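Long-range contact in aminotransferase AspB (Helicobacter pylori 26695, PDB 3EZS), which probably acts as a pyridoxal 5'-phosphate-dependent aminotransferase of class I and II, moving amino groups between amino acids and keto acids: residues R69-K81 / S197-E210. Numbering follows the deposited sequence.
Sequences RGFFKRRFKIELK and SEIYENTPPPSLLE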
ATOM      1  N   ARG A  69      -2.693   5.395 -19.908  1.00 40.80           N
ATOM      2  CA  ARG A  69      -1.907   5.472 -21.130  1.00 40.26           C
ATOM      3  C   ARG A  69      -2.479   6.554 -22.061  1.00 39.33           C
ATOM      4  O   ARG A  69      -1.726   7.315 -22.667  1.00 39.49           O
ATOM      5  CB  ARG A  69      -1.842   4.122 -21.848  1.00 40.48           C
ATOM      6  CG  ARG A  69      -1.109   3.054 -21.055  1.00 39.81           C
ATOM      7  CD  ARG A  69      -0.651   1.879 -21.926  1.00 43.27           C
ATOM      8  NE  ARG A  69      -1.761   1.181 -22.564  1.00 39.23           N
ATOM      9  CZ  ARG A  69      -2.526   0.262 -21.979  1.00 50.38           C
ATOM     10  NH1 ARG A  69      -2.323  -0.102 -20.719  1.00 51.38           N
ATOM     11  NH2 ARG A  69      -3.511  -0.295 -22.662  1.00 50.84           N
ATOM     12  N   GLY A  70      -3.802   6.617 -22.175  1.00 37.73           N
ATOM     13  CA  GLY A  70      -4.455   7.631 -23.016  1.00 38.87           C
ATOM     14  C   GLY A  70      -4.070   9.036 -22.577  1.00 39.46           C
ATOM     15  O   GLY A  70      -3.766   9.896 -23.406  1.00 38.75           O
ATOM     16  N   PHE A  71      -4.074   9.247 -21.261  1.00 39.26           N
ATOM     17  CA  PHE A  71      -3.610  10.503 -20.669  1.00 40.14           C
ATOM     18  C   PHE A  71      -2.186  10.852 -21.121  1.00 39.93           C
ATOM     19  O   PHE A  71      -1.922  11.983 -21.555  1.00 41.32           O
ATOM     20  CB  PHE A  71      -3.663  10.463 -19.128  1.00 38.68           C
ATOM     21  CG  PHE A  71      -2.876  11.572 -18.488  1.00 41.15           C
ATOM     22  CD1 PHE A  71      -3.340  12.877 -18.536  1.00 40.07           C
ATOM     23  CD2 PHE A  71      -1.652  11.322 -17.902  1.00 40.98           C
ATOM     24  CE1 PHE A  71      -2.609  13.889 -18.013  1.00 40.74           C
ATOM     25  CE2 PHE A  71      -0.917  12.333 -17.380  1.00 39.13           C
ATOM     26  CZ  PHE A  71      -1.411  13.625 -17.408  1.00 38.12           C
ATOM     27  N   PHE A  72      -1.276   9.886 -21.033  1.00 41.21           N
ATOM     28  CA  PHE A  72       0.127  10.117 -21.396  1.00 41.59           C
ATOM     29  C   PHE A  72       0.267  10.491 -22.880  1.00 42.36           C
ATOM     30  O   PHE A  72       1.071  11.363 -23.233  1.00 40.04           O
ATOM     31  CB  PHE A  72       1.010   8.925 -21.031  1.00 43.11           C
ATOM     32  CG  PHE A  72       2.430   9.298 -20.760  1.00 41.63           C
ATOM     33  CD1 PHE A  72       2.819   9.671 -19.488  1.00 42.83           C
ATOM     34  CD2 PHE A  72       3.362   9.323 -21.771  1.00 39.77           C
ATOM     35  CE1 PHE A  72       4.110  10.034 -19.230  1.00 40.05           C
ATOM     36  CE2 PHE A  72       4.654   9.688 -21.513  1.00 34.61           C
ATOM     37  CZ  PHE A  72       5.030  10.047 -20.247  1.00 39.31           C
ATOM     38  N   LYS A  73      -0.539   9.853 -23.728  1.00 40.89           N
ATOM     39  CA  LYS A  73      -0.568  10.157 -25.151  1.00 41.68           C
ATOM     40  C   LYS A  73      -1.054  11.574 -25.424  1.00 40.89           C
ATOM     41  O   LYS A  73      -0.374  12.325 -26.096  1.00 43.26           O
ATOM     42  CB  LYS A  73      -1.447   9.145 -25.906  1.00 42.43           C
ATOM     43  CG  LYS A  73      -1.460   9.326 -27.429  1.00 43.85           C
ATOM     44  CD  LYS A  73      -2.321   8.264 -28.135  1.00 44.92           C
ATOM     45  N   ARG A  74      -2.216  11.944 -24.904  1.00 39.77           N
ATOM     46  CA  ARG A  74      -2.732  13.289 -25.097  1.00 40.13           C
ATOM     47  C   ARG A  74      -1.803  14.353 -24.549  1.00 39.96           C
ATOM     48  O   ARG A  74      -1.593  15.388 -25.182  1.00 37.81           O
ATOM     49  CB  ARG A  74      -4.068  13.468 -24.393  1.00 40.85           C
ATOM     50  CG  ARG A  74      -5.235  12.631 -24.934  1.00 40.53           C
ATOM     51  CD  ARG A  74      -6.549  13.180 -24.357  1.00 43.30           C
ATOM     52  NE  ARG A  74      -6.520  13.257 -22.898  1.00 46.33           N
ATOM     53  CZ  ARG A  74      -6.821  12.256 -22.068  1.00 47.69           C
ATOM     54  NH1 ARG A  74      -7.156  11.046 -22.512  1.00 47.80           N
ATOM     55  NH2 ARG A  74      -6.773  12.462 -20.764  1.00 42.15           N
ATOM     56  N   ARG A  75      -1.228  14.083 -23.381  1.00 40.66           N
ATOM     57  CA  ARG A  75      -0.416  15.072 -22.687  1.00 41.33           C
ATOM     58  C   ARG A  75       1.013  15.198 -23.184  1.00 41.24           C
ATOM     59  O   ARG A  75       1.511  16.312 -23.292  1.00 39.50           O
ATOM     60  CB  ARG A  75      -0.421  14.797 -21.175  1.00 42.65           C
ATOM     61  CG  ARG A  75       0.500  15.691 -20.345  1.00 39.60           C
ATOM     62  CD  ARG A  75       0.181  17.192 -20.435  1.00 41.53           C
ATOM     63  NE  ARG A  75       1.105  17.896 -19.553  1.00 41.43           N
ATOM     64  CZ  ARG A  75       2.334  18.302 -19.873  1.00 41.36           C
ATOM     65  NH1 ARG A  75       2.828  18.150 -21.086  1.00 42.36           N
ATOM     66  NH2 ARG A  75       3.080  18.883 -18.953  1.00 43.22           N
ATOM     67  N   PHE A  76       1.669  14.077 -23.458  1.00 41.51           N
ATOM     68  CA  PHE A  76       3.076  14.096 -23.877  1.00 42.01           C
ATOM     69  C   PHE A  76       3.339  13.646 -25.306  1.00 40.95           C
ATOM     70  O   PHE A  76       4.500  13.597 -25.719  1.00 40.14           O
ATOM     71  CB  PHE A  76       3.933  13.278 -22.885  1.00 42.08           C
ATOM     72  CG  PHE A  76       3.795  13.738 -21.460  1.00 41.59           C
ATOM     73  CD1 PHE A  76       4.419  14.907 -21.038  1.00 44.31           C
ATOM     74  CD2 PHE A  76       3.031  13.012 -20.541  1.00 47.97           C
ATOM     75  CE1 PHE A  76       4.293  15.347 -19.740  1.00 40.28           C
ATOM     76  CE2 PHE A  76       2.893  13.442 -19.230  1.00 42.67           C
ATOM     77  CZ  PHE A  76       3.523  14.614 -18.827  1.00 43.60           C
ATOM     78  N   LYS A  77       2.280  13.316 -26.046  1.00 41.42           N
ATOM     79  CA  LYS A  77       2.380  12.854 -27.450  1.00 41.21           C
ATOM     80  C   LYS A  77       3.206  11.579 -27.614  1.00 41.44           C
ATOM     81  O   LYS A  77       3.844  11.365 -28.644  1.00 41.29           O
ATOM     82  CB  LYS A  77       2.941  13.965 -28.351  1.00 40.90           C
ATOM     83  CG  LYS A  77       2.329  15.356 -28.131  1.00 48.51           C
ATOM     84  CD  LYS A  77       0.816  15.335 -28.198  1.00 53.07           C
ATOM     85  N   ILE A  78       3.207  10.743 -26.585  1.00 41.31           N
ATOM     86  CA  ILE A  78       3.933   9.483 -26.596  1.00 39.84           C
ATOM     87  C   ILE A  78       2.900   8.382 -26.402  1.00 40.55           C
ATOM     88  O   ILE A  78       2.023   8.496 -25.549  1.00 40.84           O
ATOM     89  CB  ILE A  78       4.971   9.423 -25.465  1.00 38.81           C
ATOM     90  CG1 ILE A  78       6.159  10.323 -25.792  1.00 40.72           C
ATOM     91  CG2 ILE A  78       5.483   8.014 -25.262  1.00 35.44           C
ATOM     92  CD1 ILE A  78       7.113  10.492 -24.627  1.00 45.59           C
ATOM     93  N   GLU A  79       3.001   7.320 -27.197  1.00 41.42           N
ATOM     94  CA  GLU A  79       2.086   6.198 -27.088  1.00 41.92           C
ATOM     95  C   GLU A  79       2.808   5.095 -26.371  1.00 41.86           C
ATOM     96  O   GLU A  79       3.610   4.378 -26.957  1.00 43.92           O
ATOM     97  CB  GLU A  79       1.619   5.756 -28.470  1.00 43.63           C
ATOM     98  CG  GLU A  79       0.468   4.768 -28.436  1.00 53.02           C
ATOM     99  CD  GLU A  79      -0.407   4.839 -29.691  1.00 64.65           C
ATOM    100  OE1 GLU A  79       0.101   5.204 -30.778  1.00 67.89           O
ATOM    101  OE2 GLU A  79      -1.618   4.535 -29.575  1.00 69.37           O
ATOM    102  N   LEU A  80       2.546   4.983 -25.081  1.00 41.70           N
ATOM    103  CA  LEU A  80       3.159   3.962 -24.274  1.00 40.23           C
ATOM    104  C   LEU A  80       2.577   2.605 -24.608  1.00 42.12           C
ATOM    105  O   LEU A  80       1.367   2.460 -24.807  1.00 42.26           O
ATOM    106  CB  LEU A  80       2.962   4.244 -22.794  1.00 39.77           C
ATOM    107  CG  LEU A  80       3.677   5.472 -22.214  1.00 43.22           C
ATOM    108  CD1 LEU A  80       3.137   5.738 -20.824  1.00 35.53           C
ATOM    109  CD2 LEU A  80       5.230   5.315 -22.209  1.00 39.77           C
ATOM    110  N   LYS A  81       3.465   1.612 -24.677  1.00 41.90           N
ATOM    111  CA  LYS A  81       3.088   0.236 -24.918  0.50 41.40           C
ATOM    112  C   LYS A  81       2.510  -0.331 -23.615  1.00 41.96           C
ATOM    113  O   LYS A  81       2.714   0.237 -22.540  1.00 40.40           O
ATOM    114  CB  LYS A  81       4.302  -0.554 -25.415  0.50 40.71           C
ATOM    115  CG  LYS A  81       4.799  -0.021 -26.762  0.50 44.06           C
ATOM    116  CD  LYS A  81       6.114  -0.599 -27.207  0.50 41.44           C
ATOM    117  CE  LYS A  81       6.540   0.014 -28.540  0.50 39.03           C
ATOM    118  NZ  LYS A  81       6.927   1.447 -28.427  0.50 33.99           N
ATOM    119  N   SER A 197       3.637  17.872 -13.144  1.00 41.29           N
ATOM    120  CA  SER A 197       3.644  18.120 -14.581  1.00 42.58           C
ATOM    121  C   SER A 197       2.358  18.761 -15.111  1.00 41.73           C
ATOM    122  O   SER A 197       2.369  19.321 -16.192  1.00 41.59           O
ATOM    123  CB  SER A 197       4.002  16.836 -15.343  1.00 43.36           C
ATOM    124  OG  SER A 197       3.086  15.805 -15.035  1.00 49.26           O
ATOM    125  N   GLU A 198       1.266  18.698 -14.348  1.00 40.90           N
ATOM    126  CA  GLU A 198       0.009  19.319 -14.751  1.00 42.15           C
ATOM    127  C   GLU A 198      -0.252  20.638 -14.027  1.00 42.09           C
ATOM    128  O   GLU A 198      -1.311  21.235 -14.207  1.00 41.80           O
ATOM    129  CB  GLU A 198      -1.160  18.351 -14.505  1.00 43.97           C
ATOM    130  CG  GLU A 198      -1.246  17.185 -15.478  1.00 44.84           C
ATOM    131  CD  GLU A 198      -1.888  17.594 -16.786  1.00 52.81           C
ATOM    132  OE1 GLU A 198      -1.255  18.348 -17.542  1.00 51.70           O
ATOM    133  OE2 GLU A 198      -3.041  17.176 -17.050  1.00 51.97           O
ATOM    134  N   ILE A 199       0.708  21.082 -13.212  1.00 41.78           N
ATOM    135  CA  ILE A 199       0.596  22.322 -12.463  1.00 40.35           C
ATOM    136  C   ILE A 199       1.581  23.262 -13.123  1.00 41.68           C
ATOM    137  O   ILE A 199       2.766  23.218 -12.854  1.00 43.45           O
ATOM    138  CB  ILE A 199       0.915  22.135 -10.942  1.00 39.97           C
ATOM    139  CG1 ILE A 199       0.153  20.930 -10.354  1.00 43.10           C
ATOM    140  CG2 ILE A 199       0.601  23.422 -10.160  1.00 37.13           C
ATOM    141  CD1 ILE A 199      -1.365  20.940 -10.661  1.00 45.12           C
ATOM    142  N   TYR A 200       1.090  24.091 -14.031  1.00 42.28           N
ATOM    143  CA  TYR A 200       1.943  25.001 -14.765  1.00 41.61           C
ATOM    144  C   TYR A 200       1.118  26.194 -15.233  1.00 43.93           C
ATOM    145  O   TYR A 200      -0.108  26.123 -15.348  1.00 42.49           O
ATOM    146  CB  TYR A 200       2.641  24.289 -15.934  1.00 40.65           C
ATOM    147  CG  TYR A 200       1.704  23.734 -16.977  1.00 38.78           C
ATOM    148  CD1 TYR A 200       1.306  24.494 -18.067  1.00 40.09           C
ATOM    149  CD2 TYR A 200       1.212  22.444 -16.869  1.00 38.24           C
ATOM    150  CE1 TYR A 200       0.435  23.966 -19.030  1.00 43.67           C
ATOM    151  CE2 TYR A 200       0.344  21.912 -17.813  1.00 39.33           C
ATOM    152  CZ  TYR A 200      -0.036  22.670 -18.881  1.00 40.99           C
ATOM    153  OH  TYR A 200      -0.891  22.121 -19.789  1.00 41.16           O
ATOM    154  N   GLU A 201       1.816  27.282 -15.525  1.00 44.69           N
ATOM    155  CA  GLU A 201       1.186  28.557 -15.813  1.00 45.17           C
ATOM    156  C   GLU A 201       1.004  28.860 -17.283  1.00 46.97           C
ATOM    157  O   GLU A 201      -0.054  29.321 -17.685  1.00 46.26           O
ATOM    158  CB  GLU A 201       2.047  29.651 -15.170  1.00 44.78           C
ATOM    159  CG  GLU A 201       1.522  31.059 -15.288  1.00 43.37           C
ATOM    160  CD  GLU A 201       2.549  32.076 -14.851  1.00 45.46           C
ATOM    161  OE1 GLU A 201       3.395  31.748 -13.995  1.00 46.15           O
ATOM    162  OE2 GLU A 201       2.503  33.205 -15.363  1.00 44.38           O
ATOM    163  N   ASN A 202       2.054  28.651 -18.074  1.00 49.22           N
ATOM    164  CA  ASN A 202       2.016  28.961 -19.502  1.00 49.67           C
ATOM    165  C   ASN A 202       2.267  27.691 -20.329  1.00 49.47           C
ATOM    166  O   ASN A 202       1.342  26.948 -20.658  1.00 48.86           O
ATOM    167  CB  ASN A 202       3.076  30.049 -19.842  1.00 50.45           C
ATOM    168  CG  ASN A 202       2.930  31.318 -19.016  1.00 54.31           C
ATOM    169  OD1 ASN A 202       1.824  31.772 -18.737  1.00 67.40           O
ATOM    170  ND2 ASN A 202       4.065  31.915 -18.643  1.00 61.44           N
ATOM    171  N   THR A 203       3.536  27.420 -20.603  1.00 48.68           N
ATOM    172  CA  THR A 203       3.924  26.312 -21.432  1.00 49.14           C
ATOM    173  C   THR A 203       4.039  25.038 -20.573  1.00 46.11           C
ATOM    174  O   THR A 203       4.579  25.078 -19.454  1.00 44.56           O
ATOM    175  CB  THR A 203       5.216  26.670 -22.236  1.00 51.24           C
ATOM    176  OG1 THR A 203       5.712  25.502 -22.908  1.00 60.00           O
ATOM    177  CG2 THR A 203       6.306  27.252 -21.333  1.00 56.04           C
ATOM    178  N   PRO A 204       3.495  23.912 -21.064  1.00 43.86           N
ATOM    179  CA  PRO A 204       3.568  22.720 -20.234  1.00 44.36           C
ATOM    180  C   PRO A 204       4.997  22.197 -20.092  1.00 43.44           C
ATOM    181  O   PRO A 204       5.752  22.262 -21.039  1.00 45.38           O
ATOM    182  CB  PRO A 204       2.697  21.696 -20.981  1.00 45.23           C
ATOM    183  CG  PRO A 204       1.988  22.461 -22.052  1.00 45.24           C
ATOM    184  CD  PRO A 204       2.804  23.660 -22.341  1.00 43.67           C
ATOM    185  N   PRO A 205       5.375  21.708 -18.906  1.00 42.62           N
ATOM    186  CA  PRO A 205       6.734  21.177 -18.754  1.00 41.59           C
ATOM    187  C   PRO A 205       6.935  19.838 -19.490  1.00 42.70           C
ATOM    188  O   PRO A 205       5.997  19.062 -19.655  1.00 39.68           O
ATOM    189  CB  PRO A 205       6.850  20.960 -17.250  1.00 41.10           C
ATOM    190  CG  PRO A 205       5.444  20.660 -16.826  1.00 43.74           C
ATOM    191  CD  PRO A 205       4.611  21.611 -17.645  1.00 43.76           C
ATOM    192  N   PRO A 206       8.162  19.561 -19.937  1.00 42.77           N
ATOM    193  CA  PRO A 206       8.356  18.306 -20.639  1.00 41.12           C
ATOM    194  C   PRO A 206       8.548  17.098 -19.722  1.00 41.54           C
ATOM    195  O   PRO A 206       9.068  17.229 -18.599  1.00 40.23           O
ATOM    196  CB  PRO A 206       9.622  18.559 -21.433  1.00 43.39           C
ATOM    197  CG  PRO A 206      10.387  19.574 -20.634  1.00 45.47           C
ATOM    198  CD  PRO A 206       9.395  20.360 -19.848  1.00 42.74           C
ATOM    199  N   SER A 207       8.095  15.931 -20.179  1.00 41.00           N
ATOM    200  CA  SER A 207       8.366  14.683 -19.456  1.00 40.42           C
ATOM    201  C   SER A 207       9.761  14.197 -19.829  1.00 40.37           C
ATOM    202  O   SER A 207      10.236  14.436 -20.924  1.00 39.16           O
ATOM    203  CB  SER A 207       7.380  13.589 -19.826  1.00 39.26           C
ATOM    204  OG  SER A 207       7.744  12.355 -19.236  1.00 37.19           O
ATOM    205  N   LEU A 208      10.401  13.503 -18.903  1.00 42.11           N
ATOM    206  CA  LEU A 208      11.700  12.880 -19.143  1.00 41.56           C
ATOM    207  C   LEU A 208      11.615  11.811 -20.262  1.00 41.35           C
ATOM    208  O   LEU A 208      12.626  11.500 -20.913  1.00 42.58           O
ATOM    209  CB  LEU A 208      12.225  12.276 -17.811  1.00 41.30           C
ATOM    210  CG  LEU A 208      13.543  11.497 -17.758  1.00 43.96           C
ATOM    211  CD1 LEU A 208      14.740  12.332 -18.280  1.00 36.60           C
ATOM    212  CD2 LEU A 208      13.816  10.979 -16.328  1.00 37.60           C
ATOM    213  N   LEU A 209      10.432  11.224 -20.476  1.00 41.52           N
ATOM    214  CA  LEU A 209      10.274  10.238 -21.571  1.00 40.95           C
ATOM    215  C   LEU A 209      10.302  10.917 -22.947  1.00 39.74           C
ATOM    216  O   LEU A 209      10.646  10.272 -23.969  1.00 38.54           O
ATOM    217  CB  LEU A 209       9.032   9.348 -21.402  1.00 40.28           C
ATOM    218  CG  LEU A 209       8.914   8.488 -20.130  1.00 43.31           C
ATOM    219  CD1 LEU A 209       7.836   7.401 -20.304  1.00 32.55           C
ATOM    220  CD2 LEU A 209      10.242   7.836 -19.756  1.00 28.93           C
ATOM    221  N   GLU A 210       9.974  12.205 -22.995  1.00 39.52           N
ATOM    222  CA  GLU A 210      10.102  12.961 -24.259  1.00 40.83           C
ATOM    223  C   GLU A 210      11.590  13.127 -24.620  1.00 41.03           C
ATOM    224  O   GLU A 210      11.967  13.107 -25.790  1.00 40.97           O
ATOM    225  CB  GLU A 210       9.472  14.344 -24.155  1.00 39.91           C
ATOM    226  CG  GLU A 210       7.986  14.365 -23.877  1.00 44.43           C
ATOM    227  CD  GLU A 210       7.444  15.807 -23.841  1.00 43.73           C
ATOM    228  OE1 GLU A 210       7.578  16.493 -24.855  1.00 44.33           O
ATOM    229  OE2 GLU A 210       6.877  16.246 -22.815  1.00 41.92           O
TER
HETATM  230  O   HOH W   1       5.254  18.389 -23.076  1.00 45.07           O
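With CG turned anti to the backbone N (chi1 175°) and the chain kinked at chi2 (60°), Arg75 folds its CG over the centre of the Phe76 ring and carries its guanidinium into the loop 197-207. There Arg75 NH2 donates to two carbonyls, Ser197 O at 2.9 Å and Pro205 O at 3.0 Å, both near the guanidinium plane. Arg75 NE forms a salt bridge with Glu198 OE1 at 3.1 Å, a bent bond that meets the oxygen from above the carboxylate plane; Glu198 OE2 makes a salt bridge with Arg232 NE. The Arg75 guanidinium is sandwiched between Pro204 CB on one face and Phe76 CE1 on the other, both toward its rim, while a water links NH1 to Glu210 OE2. On the other face of the Phe76 ring, Ser207 CB makes a CH-pi contact 3.8 Å from the centroid. Ser207 and Glu210 form a capping box at the start of helix 208-214: Ser207 OG, also bonded to Glu194, accepts from Leu209 N, and Glu210 OE2 takes Ser207 N at 2.9 Å. Further along, Leu209 CD1 packs on Phe72 CZ and Leu80 CD2. Flanked by Glu198 directly and Glu210 through water, Arg75 probably stays charged while tying helix 62-76 to two loop carbonyls.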